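PDB 3BRQ: HTH-type transcriptional regulator AscG, which represses the cryptic asc operon as a sequence-specific DNA-binding transcription factor of the LacI family. Local coordinates for residues B[20-25]-B[261-266]. Residues are numbered along the deposited sequence; the frame is centred on the assembly and turned at random.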
ATOM      1  N   GLN B  20      -9.380 -27.160  -4.200  1.00 38.48           N
ATOM      2  CA  GLN B  20      -9.192 -26.350  -5.391  1.00 36.35           C
ATOM      3  C   GLN B  20      -8.404 -25.107  -5.033  1.00 34.11           C
ATOM      4  O   GLN B  20      -8.587 -24.537  -3.949  1.00 32.63           O
ATOM      5  CB  GLN B  20     -10.528 -25.918  -5.959  1.00 36.98           C
ATOM      6  CG  GLN B  20     -11.204 -26.958  -6.794  1.00 38.76           C
ATOM      7  CD  GLN B  20     -12.505 -26.441  -7.350  1.00 41.76           C
ATOM      8  OE1 GLN B  20     -13.080 -25.478  -6.821  1.00 41.41           O
ATOM      9  NE2 GLN B  20     -12.976 -27.059  -8.428  1.00 41.77           N
ATOM     10  N   THR B  21      -7.525 -24.699  -5.938  1.00 30.98           N
ATOM     11  CA  THR B  21      -6.643 -23.583  -5.650  1.00 29.06           C
ATOM     12  C   THR B  21      -6.883 -22.498  -6.693  1.00 28.22           C
ATOM     13  O   THR B  21      -6.982 -22.819  -7.879  1.00 26.32           O
ATOM     14  CB  THR B  21      -5.193 -24.087  -5.658  1.00 29.39           C
ATOM     15  OG1 THR B  21      -5.009 -24.987  -4.553  1.00 31.52           O
ATOM     16  CG2 THR B  21      -4.199 -22.950  -5.544  1.00 29.27           C
ATOM     17  N   LEU B  22      -6.998 -21.240  -6.251  1.00 26.35           N
ATOM     18  CA  LEU B  22      -7.079 -20.090  -7.151  1.00 26.60           C
ATOM     19  C   LEU B  22      -5.721 -19.396  -7.241  1.00 24.69           C
ATOM     20  O   LEU B  22      -5.131 -18.972  -6.234  1.00 23.94           O
ATOM     21  CB  LEU B  22      -8.094 -19.051  -6.646  1.00 26.86           C
ATOM     22  CG  LEU B  22      -9.474 -18.925  -7.256  1.00 33.14           C
ATOM     23  CD1 LEU B  22     -10.409 -18.199  -6.309  1.00 35.11           C
ATOM     24  CD2 LEU B  22      -9.362 -18.140  -8.609  1.00 33.05           C
ATOM     25  N   GLY B  23      -5.230 -19.269  -8.457  1.00 22.89           N
ATOM     26  CA  GLY B  23      -3.931 -18.655  -8.698  1.00 20.85           C
ATOM     27  C   GLY B  23      -4.045 -17.204  -9.098  1.00 21.38           C
ATOM     28  O   GLY B  23      -4.856 -16.836  -9.995  1.00 22.93           O
ATOM     29  N   LEU B  24      -3.212 -16.361  -8.492  1.00 20.86           N
ATOM     30  CA  LEU B  24      -3.164 -14.939  -8.847  1.00 20.55           C
ATOM     31  C   LEU B  24      -1.779 -14.596  -9.385  1.00 20.69           C
ATOM     32  O   LEU B  24      -0.774 -14.998  -8.786  1.00 18.48           O
ATOM     33  CB  LEU B  24      -3.427 -14.067  -7.617  1.00 21.18           C
ATOM     34  CG  LEU B  24      -4.872 -13.836  -7.174  1.00 25.21           C
ATOM     35  CD1 LEU B  24      -5.846 -14.941  -7.577  1.00 23.17           C
ATOM     36  CD2 LEU B  24      -4.925 -13.562  -5.653  1.00 30.36           C
ATOM     37  N   VAL B  25      -1.720 -13.852 -10.503  1.00 18.59           N
ATOM     38  CA  VAL B  25      -0.412 -13.406 -11.056  1.00 18.40           C
ATOM     39  C   VAL B  25      -0.489 -11.863 -11.070  1.00 19.50           C
ATOM     40  O   VAL B  25      -1.412 -11.311 -11.663  1.00 20.88           O
ATOM     41  CB  VAL B  25      -0.157 -13.892 -12.533  1.00 17.58           C
ATOM     42  CG1 VAL B  25       1.157 -13.268 -13.076  1.00 19.40           C
ATOM     43  CG2 VAL B  25       0.022 -15.363 -12.567  1.00 16.92           C
ATOM     44  N   GLU B 261     -16.269  -9.630  -8.332  1.00 25.47           N
ATOM     45  CA  GLU B 261     -16.682 -10.103  -9.660  1.00 25.04           C
ATOM     46  C   GLU B 261     -15.742 -11.129 -10.278  1.00 24.46           C
ATOM     47  O   GLU B 261     -16.150 -12.232 -10.582  1.00 24.61           O
ATOM     48  CB  GLU B 261     -16.821  -8.955 -10.645  1.00 23.58           C
ATOM     49  CG  GLU B 261     -17.430  -9.401 -11.940  1.00 27.80           C
ATOM     50  CD  GLU B 261     -18.943  -9.589 -11.825  1.00 33.03           C
ATOM     51  OE1 GLU B 261     -19.516  -9.553 -10.695  1.00 33.70           O
ATOM     52  OE2 GLU B 261     -19.559  -9.741 -12.884  1.00 32.14           O
ATOM     53  N   ILE B 262     -14.491 -10.748 -10.540  1.00 24.56           N
ATOM     54  CA  ILE B 262     -13.536 -11.696 -11.138  1.00 23.33           C
ATOM     55  C   ILE B 262     -13.286 -12.941 -10.278  1.00 23.18           C
ATOM     56  O   ILE B 262     -13.237 -14.047 -10.785  1.00 22.27           O
ATOM     57  CB  ILE B 262     -12.184 -10.972 -11.500  1.00 23.69           C
ATOM     58  CG1 ILE B 262     -11.433 -11.772 -12.597  1.00 21.43           C
ATOM     59  CG2 ILE B 262     -11.358 -10.700 -10.232  1.00 24.50           C
ATOM     60  CD1 ILE B 262     -10.269 -10.974 -13.173  1.00 22.38           C
ATOM     61  N   ILE B 263     -13.131 -12.801  -8.963  1.00 23.11           N
ATOM     62  CA  ILE B 263     -12.895 -14.014  -8.183  1.00 23.16           C
ATOM     63  C   ILE B 263     -14.169 -14.840  -8.112  1.00 23.82           C
ATOM     64  O   ILE B 263     -14.136 -16.067  -8.220  1.00 23.36           O
ATOM     65  CB  ILE B 263     -12.374 -13.703  -6.760  1.00 24.72           C
ATOM     66  CG1 ILE B 263     -10.986 -13.018  -6.781  1.00 24.73           C
ATOM     67  CG2 ILE B 263     -12.380 -14.963  -5.892  1.00 24.73           C
ATOM     68  CD1 ILE B 263      -9.875 -13.686  -7.585  1.00 28.31           C
ATOM     69  N   GLY B 264     -15.310 -14.167  -7.935  1.00 23.99           N
ATOM     70  CA  GLY B 264     -16.600 -14.874  -7.861  1.00 23.71           C
ATOM     71  C   GLY B 264     -16.875 -15.649  -9.152  1.00 24.04           C
ATOM     72  O   GLY B 264     -17.267 -16.832  -9.105  1.00 23.25           O
ATOM     73  N   ARG B 265     -16.647 -14.998 -10.293  1.00 22.59           N
ATOM     74  CA  ARG B 265     -16.754 -15.687 -11.574  1.00 23.74           C
ATOM     75  C   ARG B 265     -15.805 -16.861 -11.750  1.00 23.87           C
ATOM     76  O   ARG B 265     -16.211 -17.890 -12.283  1.00 25.44           O
ATOM     77  CB  ARG B 265     -16.619 -14.711 -12.739  1.00 23.65           C
ATOM     78  CG  ARG B 265     -17.826 -13.774 -12.843  1.00 30.08           C
ATOM     79  CD  ARG B 265     -17.921 -13.216 -14.247  1.00 40.04           C
ATOM     80  NE  ARG B 265     -18.668 -11.951 -14.349  1.00 47.87           N
ATOM     81  CZ  ARG B 265     -18.642 -11.150 -15.430  1.00 53.43           C
ATOM     82  NH1 ARG B 265     -17.897 -11.474 -16.497  1.00 55.51           N
ATOM     83  NH2 ARG B 265     -19.344 -10.009 -15.449  1.00 53.56           N
ATOM     84  N   LEU B 266     -14.542 -16.733 -11.324  1.00 23.66           N
ATOM     85  CA  LEU B 266     -13.593 -17.860 -11.457  1.00 23.34           C
ATOM     86  C   LEU B 266     -14.059 -19.046 -10.653  1.00 23.65           C
ATOM     87  O   LEU B 266     -14.015 -20.167 -11.145  1.00 23.85           O
ATOM     88  CB  LEU B 266     -12.155 -17.460 -11.057  1.00 23.42           C
ATOM     89  CG  LEU B 266     -11.372 -16.589 -12.044  1.00 24.91           C
ATOM     90  CD1 LEU B 266     -10.055 -16.014 -11.387  1.00 25.66           C
ATOM     91  CD2 LEU B 266     -11.067 -17.352 -13.340  1.00 18.58           C
TER
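Glu-261 OE2 receives two N-H groups of Arg-265 on one flank of a helix whose other flank, through Ile-263 and Leu-266, meets Leu-22 and Leu-24 of a strand. Arg-265 NH2 lies 2.6 Å from Glu-261 OE2 in a salt bridge that uses the anti lone pair of the oxygen, while the bond from Arg-265 NE is weak. The carboxylate oxygen sits 22° out of the guanidinium plane. The two residues stand four positions apart, about one helical turn, and their pairing stays well away from the strand.

The contact itself is wholly apolar and buried, an instance of branched side chains joining a helix to a sheet. Leu-22 divides its two methyls between two helix residues three positions apart: CD1 meets Ile-263 CG2 at 3.8 Å, and CD2 lies 3.6 Å from Leu-266 CD1, with Leu-266 CB next to it. Both helix residues meet the leucine at a slant. Ile-263 also splits its branches. With CG1 anti to the carbonyl carbon (chi1 -64°), CG2 stands anti to the backbone N and serves Leu-22, whereas CD1, at the end of the longer arm, reaches across to Leu-24 CD1 at a looser 4.2 Å.

The strand and helix segments run at 143° to one another, their axes 10.6 Å apart at closest approach. Although 235 residues lie between segments 20-25 and 261-266, strand 21-27 and helix 255-270 join in one lobe of the periplasmic-binding-protein-like fold, where the helix, late in the chain, packs on the parallel sheet that contains strand 21-27. There Leu-266 and Ile-262 continue the packing onto Met-82 and Met-105 of strands 80-84 and 104-107, and Leu-24 rests on Leu-54 and Leu-56 of strand 53-60.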